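Local structure of 2,4-dihydroxyhept-2-ene-1,7-dioic acid aldolase (Kordia algicida OT-1, 6BDE) at residues L86-L96 and M147-N155. The protein binds a heme group and, as a member of the H-NOX family, probably serves as a sensor of nitric oxide or oxygen. The protein carries 1 engineered substitution. Sequence-based numbering, arbitrary orientation.
Sequences LATYKDPIEML and MNKTFEHFN. With HEM (protoporphyrin IX containing Fe), chain B.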
loop_
_atom_site.group_PDB
_atom_site.type_symbol
_atom_site.label_atom_id
_atom_site.label_comp_id
_atom_site.label_asym_id
_atom_site.label_seq_id
_atom_site.Cartn_x
_atom_site.Cartn_y
_atom_site.Cartn_z
ATOM N N LEU A 86 -15.097 -5.318 -1.062
ATOM C CA LEU A 86 -14.811 -5.109 0.353
ATOM C C LEU A 86 -15.917 -5.683 1.231
ATOM O O LEU A 86 -15.642 -6.244 2.298
ATOM C CB LEU A 86 -14.619 -3.618 0.629
ATOM C CG LEU A 86 -14.280 -3.190 2.057
ATOM C CD1 LEU A 86 -13.013 -3.872 2.540
ATOM C CD2 LEU A 86 -14.141 -1.679 2.136
ATOM N N ALA A 87 -17.174 -5.557 0.796
ATOM C CA ALA A 87 -18.301 -6.091 1.550
ATOM C C ALA A 87 -18.316 -7.614 1.592
ATOM O O ALA A 87 -19.103 -8.186 2.353
ATOM C CB ALA A 87 -19.618 -5.580 0.963
ATOM N N THR A 88 -17.480 -8.276 0.790
ATOM C CA THR A 88 -17.379 -9.730 0.856
ATOM C C THR A 88 -16.909 -10.192 2.231
ATOM O O THR A 88 -17.337 -11.247 2.714
ATOM C CB THR A 88 -16.432 -10.229 -0.243
ATOM O OG1 THR A 88 -17.135 -10.288 -1.490
ATOM C CG2 THR A 88 -15.869 -11.610 0.081
ATOM N N TYR A 89 -16.068 -9.402 2.889
ATOM C CA TYR A 89 -15.441 -9.796 4.140
ATOM C C TYR A 89 -16.122 -9.133 5.331
ATOM O O TYR A 89 -16.627 -8.011 5.243
ATOM C CB TYR A 89 -13.954 -9.443 4.124
ATOM C CG TYR A 89 -13.217 -10.112 2.990
ATOM C CD1 TYR A 89 -12.768 -11.418 3.107
ATOM C CD2 TYR A 89 -12.996 -9.445 1.792
ATOM C CE1 TYR A 89 -12.104 -12.039 2.071
ATOM C CE2 TYR A 89 -12.334 -10.059 0.748
ATOM C CZ TYR A 89 -11.889 -11.355 0.894
ATOM O OH TYR A 89 -11.230 -11.968 -0.144
ATOM N N LYS A 90 -16.133 -9.853 6.452
ATOM C CA LYS A 90 -16.676 -9.355 7.707
ATOM C C LYS A 90 -15.636 -9.314 8.816
ATOM O O LYS A 90 -15.951 -8.868 9.926
ATOM C CB LYS A 90 -17.866 -10.215 8.158
ATOM C CG LYS A 90 -19.199 -9.863 7.506
ATOM C CD LYS A 90 -19.288 -10.383 6.079
ATOM C CE LYS A 90 -20.463 -9.767 5.340
ATOM N NZ LYS A 90 -20.341 -9.942 3.868
ATOM N N ASP A 91 -14.408 -9.764 8.550
ATOM C CA ASP A 91 -13.363 -9.855 9.555
ATOM C C ASP A 91 -12.056 -9.369 8.938
ATOM O O ASP A 91 -11.734 -9.747 7.796
ATOM C CB ASP A 91 -13.219 -11.293 10.066
ATOM C CG ASP A 91 -12.124 -11.438 11.099
ATOM O OD1 ASP A 91 -12.386 -11.163 12.289
ATOM O OD2 ASP A 91 -11.001 -11.833 10.722
ATOM N N PRO A 92 -11.285 -8.540 9.648
ATOM C CA PRO A 92 -10.045 -8.016 9.054
ATOM C C PRO A 92 -8.969 -9.071 8.869
ATOM O O PRO A 92 -8.201 -8.988 7.902
ATOM C CB PRO A 92 -9.609 -6.933 10.050
ATOM C CG PRO A 92 -10.209 -7.360 11.348
ATOM C CD PRO A 92 -11.518 -8.015 11.005
ATOM N N ILE A 93 -8.882 -10.055 9.764
ATOM C CA ILE A 93 -7.872 -11.099 9.620
ATOM C C ILE A 93 -8.182 -11.978 8.413
ATOM O O ILE A 93 -7.282 -12.346 7.648
ATOM C CB ILE A 93 -7.771 -11.924 10.916
ATOM C CG1 ILE A 93 -7.129 -11.092 12.029
ATOM C CG2 ILE A 93 -6.980 -13.204 10.682
ATOM C CD1 ILE A 93 -5.688 -10.724 11.760
ATOM N N GLU A 94 -9.458 -12.319 8.217
ATOM C CA GLU A 94 -9.836 -13.154 7.081
ATOM C C GLU A 94 -9.576 -12.442 5.759
ATOM O O GLU A 94 -9.156 -13.070 4.779
ATOM C CB GLU A 94 -11.306 -13.557 7.193
ATOM C CG GLU A 94 -11.686 -14.757 6.340
ATOM C CD GLU A 94 -11.056 -16.045 6.835
ATOM O OE1 GLU A 94 -11.309 -16.424 7.998
ATOM O OE2 GLU A 94 -10.309 -16.678 6.060
ATOM N N MET A 95 -9.818 -11.130 5.712
ATOM C CA MET A 95 -9.580 -10.379 4.484
ATOM C C MET A 95 -8.093 -10.316 4.153
ATOM O O MET A 95 -7.701 -10.504 2.994
ATOM C CB MET A 95 -10.164 -8.972 4.607
ATOM C CG MET A 95 -9.742 -8.024 3.497
ATOM S SD MET A 95 -10.681 -6.484 3.480
ATOM C CE MET A 95 -9.712 -5.517 2.326
ATOM N N LEU A 96 -7.249 -10.057 5.155
ATOM C CA LEU A 96 -5.812 -9.989 4.911
ATOM C C LEU A 96 -5.245 -11.345 4.514
ATOM O O LEU A 96 -4.310 -11.411 3.707
ATOM C CB LEU A 96 -5.094 -9.446 6.148
ATOM C CG LEU A 96 -5.405 -7.993 6.518
ATOM C CD1 LEU A 96 -4.540 -7.536 7.683
ATOM C CD2 LEU A 96 -5.217 -7.078 5.316
ATOM N N MET A 147 -3.240 -2.303 5.586
ATOM C CA MET A 147 -3.620 -3.172 6.694
ATOM C C MET A 147 -4.184 -2.368 7.858
ATOM O O MET A 147 -5.158 -2.786 8.494
ATOM C CB MET A 147 -2.421 -4.000 7.154
ATOM C CG MET A 147 -1.961 -5.068 6.174
ATOM S SD MET A 147 -0.566 -5.985 6.855
ATOM C CE MET A 147 -0.160 -7.083 5.501
ATOM N N ASN A 148 -3.574 -1.216 8.159
ATOM C CA ASN A 148 -4.079 -0.356 9.227
ATOM C C ASN A 148 -5.537 0.014 8.991
ATOM O O ASN A 148 -6.370 -0.070 9.901
ATOM C CB ASN A 148 -3.225 0.910 9.332
ATOM C CG ASN A 148 -1.877 0.660 9.977
ATOM O OD1 ASN A 148 -1.628 -0.409 10.534
ATOM N ND2 ASN A 148 -0.998 1.652 9.907
ATOM N N LYS A 149 -5.864 0.426 7.765
ATOM C CA LYS A 149 -7.223 0.838 7.446
ATOM C C LYS A 149 -8.170 -0.340 7.273
ATOM O O LYS A 149 -9.388 -0.158 7.384
ATOM C CB LYS A 149 -7.225 1.700 6.183
ATOM C CG LYS A 149 -6.624 3.079 6.387
ATOM C CD LYS A 149 -7.429 3.876 7.401
ATOM C CE LYS A 149 -6.795 5.229 7.673
ATOM N NZ LYS A 149 -7.634 6.059 8.581
ATOM N N THR A 150 -7.646 -1.537 6.999
ATOM C CA THR A 150 -8.490 -2.727 6.983
ATOM C C THR A 150 -9.070 -2.990 8.366
ATOM O O THR A 150 -10.266 -3.271 8.512
ATOM C CB THR A 150 -7.688 -3.935 6.497
ATOM O OG1 THR A 150 -7.269 -3.720 5.144
ATOM C CG2 THR A 150 -8.533 -5.203 6.567
ATOM N N PHE A 151 -8.232 -2.891 9.401
ATOM C CA PHE A 151 -8.719 -3.064 10.765
ATOM C C PHE A 151 -9.640 -1.920 11.170
ATOM O O PHE A 151 -10.645 -2.140 11.857
ATOM C CB PHE A 151 -7.540 -3.180 11.729
ATOM C CG PHE A 151 -6.902 -4.537 11.733
ATOM C CD1 PHE A 151 -7.390 -5.540 12.551
ATOM C CD2 PHE A 151 -5.824 -4.815 10.908
ATOM C CE1 PHE A 151 -6.815 -6.794 12.553
ATOM C CE2 PHE A 151 -5.244 -6.068 10.906
ATOM C CZ PHE A 151 -5.741 -7.059 11.729
ATOM N N GLU A 152 -9.317 -0.694 10.749
ATOM C CA GLU A 152 -10.174 0.445 11.057
ATOM C C GLU A 152 -11.534 0.310 10.383
ATOM O O GLU A 152 -12.558 0.718 10.944
ATOM C CB GLU A 152 -9.494 1.746 10.630
ATOM C CG GLU A 152 -10.325 2.992 10.904
ATOM C CD GLU A 152 -9.488 4.253 10.982
ATOM O OE1 GLU A 152 -10.077 5.354 11.037
ATOM O OE2 GLU A 152 -8.244 4.144 10.984
ATOM N N HIS A 153 -11.562 -0.262 9.176
ATOM C CA HIS A 153 -12.825 -0.441 8.466
ATOM C C HIS A 153 -13.771 -1.352 9.241
ATOM O O HIS A 153 -14.989 -1.137 9.240
ATOM C CB HIS A 153 -12.566 -1.001 7.067
ATOM C CG HIS A 153 -13.814 -1.278 6.288
ATOM N ND1 HIS A 153 -14.242 -2.556 5.999
ATOM C CD2 HIS A 153 -14.727 -0.442 5.741
ATOM C CE1 HIS A 153 -15.366 -2.494 5.308
ATOM N NE2 HIS A 153 -15.682 -1.223 5.136
ATOM N N PHE A 154 -13.230 -2.369 9.910
ATOM C CA PHE A 154 -14.024 -3.293 10.706
ATOM C C PHE A 154 -14.105 -2.885 12.173
ATOM O O PHE A 154 -14.379 -3.736 13.029
ATOM C CB PHE A 154 -13.462 -4.711 10.579
ATOM C CG PHE A 154 -13.624 -5.305 9.208
ATOM C CD1 PHE A 154 -12.522 -5.533 8.400
ATOM C CD2 PHE A 154 -14.880 -5.629 8.725
ATOM C CE1 PHE A 154 -12.670 -6.078 7.137
ATOM C CE2 PHE A 154 -15.035 -6.173 7.464
ATOM C CZ PHE A 154 -13.929 -6.397 6.669
ATOM N N ASN A 155 -13.876 -1.606 12.475
ATOM C CA ASN A 155 -13.946 -1.078 13.838
ATOM C C ASN A 155 -13.037 -1.863 14.781
ATOM O O ASN A 155 -13.421 -2.246 15.888
ATOM C CB ASN A 155 -15.388 -1.064 14.347
ATOM C CG ASN A 155 -16.316 -0.283 13.438
ATOM O OD1 ASN A 155 -15.978 0.806 12.974
ATOM N ND2 ASN A 155 -17.491 -0.842 13.169
HETATM C CHA HEM B . -0.340 -2.967 -5.578
HETATM C CHB HEM B . -5.743 -3.127 -6.088
HETATM C CHC HEM B . -6.194 -4.965 -0.912
HETATM C CHD HEM B . -0.789 -4.569 -0.315
HETATM C C1A HEM B . -2.024 -2.973 -5.840
HETATM C C2A HEM B . -2.288 -2.263 -7.035
HETATM C C3A HEM B . -3.618 -2.308 -7.155
HETATM C C4A HEM B . -4.051 -3.030 -6.026
HETATM C CMA HEM B . -4.474 -1.714 -8.272
HETATM C CAA HEM B . -1.284 -1.620 -7.991
HETATM C CBA HEM B . -0.869 -2.677 -9.020
HETATM C CGA HEM B . 0.031 -2.081 -10.098
HETATM O O1A HEM B . 0.306 -2.755 -11.127
HETATM O O2A HEM B . 0.499 -0.920 -9.966
HETATM C C1B HEM B . -6.155 -3.632 -4.567
HETATM C C2B HEM B . -7.630 -3.547 -4.129
HETATM C C3B HEM B . -7.672 -4.035 -2.790
HETATM C C4B HEM B . -6.250 -4.397 -2.471
HETATM C CMB HEM B . -8.805 -3.051 -4.971
HETATM C CAB HEM B . -8.882 -4.186 -1.874
HETATM C CBB HEM B . -9.918 -4.909 -2.243
HETATM C C1C HEM B . -4.522 -4.860 -0.557
HETATM C C2C HEM B . -4.305 -4.939 0.837
HETATM C C3C HEM B . -2.972 -4.841 0.976
HETATM C C4C HEM B . -2.482 -4.716 -0.338
HETATM C CMC HEM B . -5.350 -5.104 1.938
HETATM C CAC HEM B . -2.163 -4.872 2.269
HETATM C CBC HEM B . -1.516 -5.967 2.605
HETATM C C1D HEM B . -0.458 -4.039 -1.869
HETATM C C2D HEM B . 0.962 -3.528 -1.924
HETATM C C3D HEM B . 1.140 -3.098 -3.267
HETATM C C4D HEM B . -0.201 -3.363 -3.985
HETATM C CMD HEM B . 1.994 -3.495 -0.799
HETATM C CAD HEM B . 2.410 -2.497 -3.869
HETATM C CBD HEM B . 2.969 -3.387 -4.974
HETATM C CGD HEM B . 4.070 -4.268 -4.394
HETATM O O1D HEM B . 4.210 -4.348 -3.146
HETATM O O2D HEM B . 4.827 -4.912 -5.166
HETATM N NA HEM B . -3.100 -3.443 -5.080
HETATM N NB HEM B . -5.185 -4.119 -3.471
HETATM N NC HEM B . -3.414 -4.651 -1.385
HETATM N ND HEM B . -1.319 -3.918 -3.077
HETATM FE FE HEM B . -3.213 -4.551 -3.391
#
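Phe154 lies against the bend that carries the chain from Tyr89 to Pro92, and its ring is covered on both faces. Backbone atoms of Asp91 sit over one face; on the opposite face ND1 of the neighbouring His153 stands 3.8 Å above the ring centre. The carbonyl oxygen of Tyr89 comes to the edge, in the ring plane, 3.3 Å from Phe154 CE2, and Met95 SD makes a Met-aromatic contact elsewhere along the rim. With an alanine here in place of the phenyl ring, a gap is likely to open between the Asp91 backbone and the His153 imidazole, leaving the imidazole freer to turn and Pro92 CB without one of its two rings.

Pro92 is wedged between two phenyl rings: its CB is 3.6 Å from Phe154 CD1 and also rests over a face of Phe151 as a CH-pi contact, 3.9 Å from the ring centroid. With CG beside its backbone N (chi1 -79°), Phe151 swings its ring toward helix 92-96, where Ile93 CD1 meets the edge at CZ. In this H-NOX fold helix 92-96, just before helix 99-110 with the iron ligand His104, packs roughly antiparallel, at 141°, against the C-terminal end of helix 140-153, which closes in a Schellman motif with Asn155 as C-prime residue. Toward the heme, the Leu96 and Thr150 side chains lie alongside one another, pointing opposite ways, while Leu96 CD1 packs 3.9 Å from Met147 CG. Leu96 CD2 and Thr150 OG1, the latter hydrogen-bonded to Leu146 O, both approach heme methyl CMC, and the extended Met147 brings CE to 3.4 Å from heme CBC. At the other end, Leu86 CD2 lies over the His153 face, 3.6 Å from its centroid.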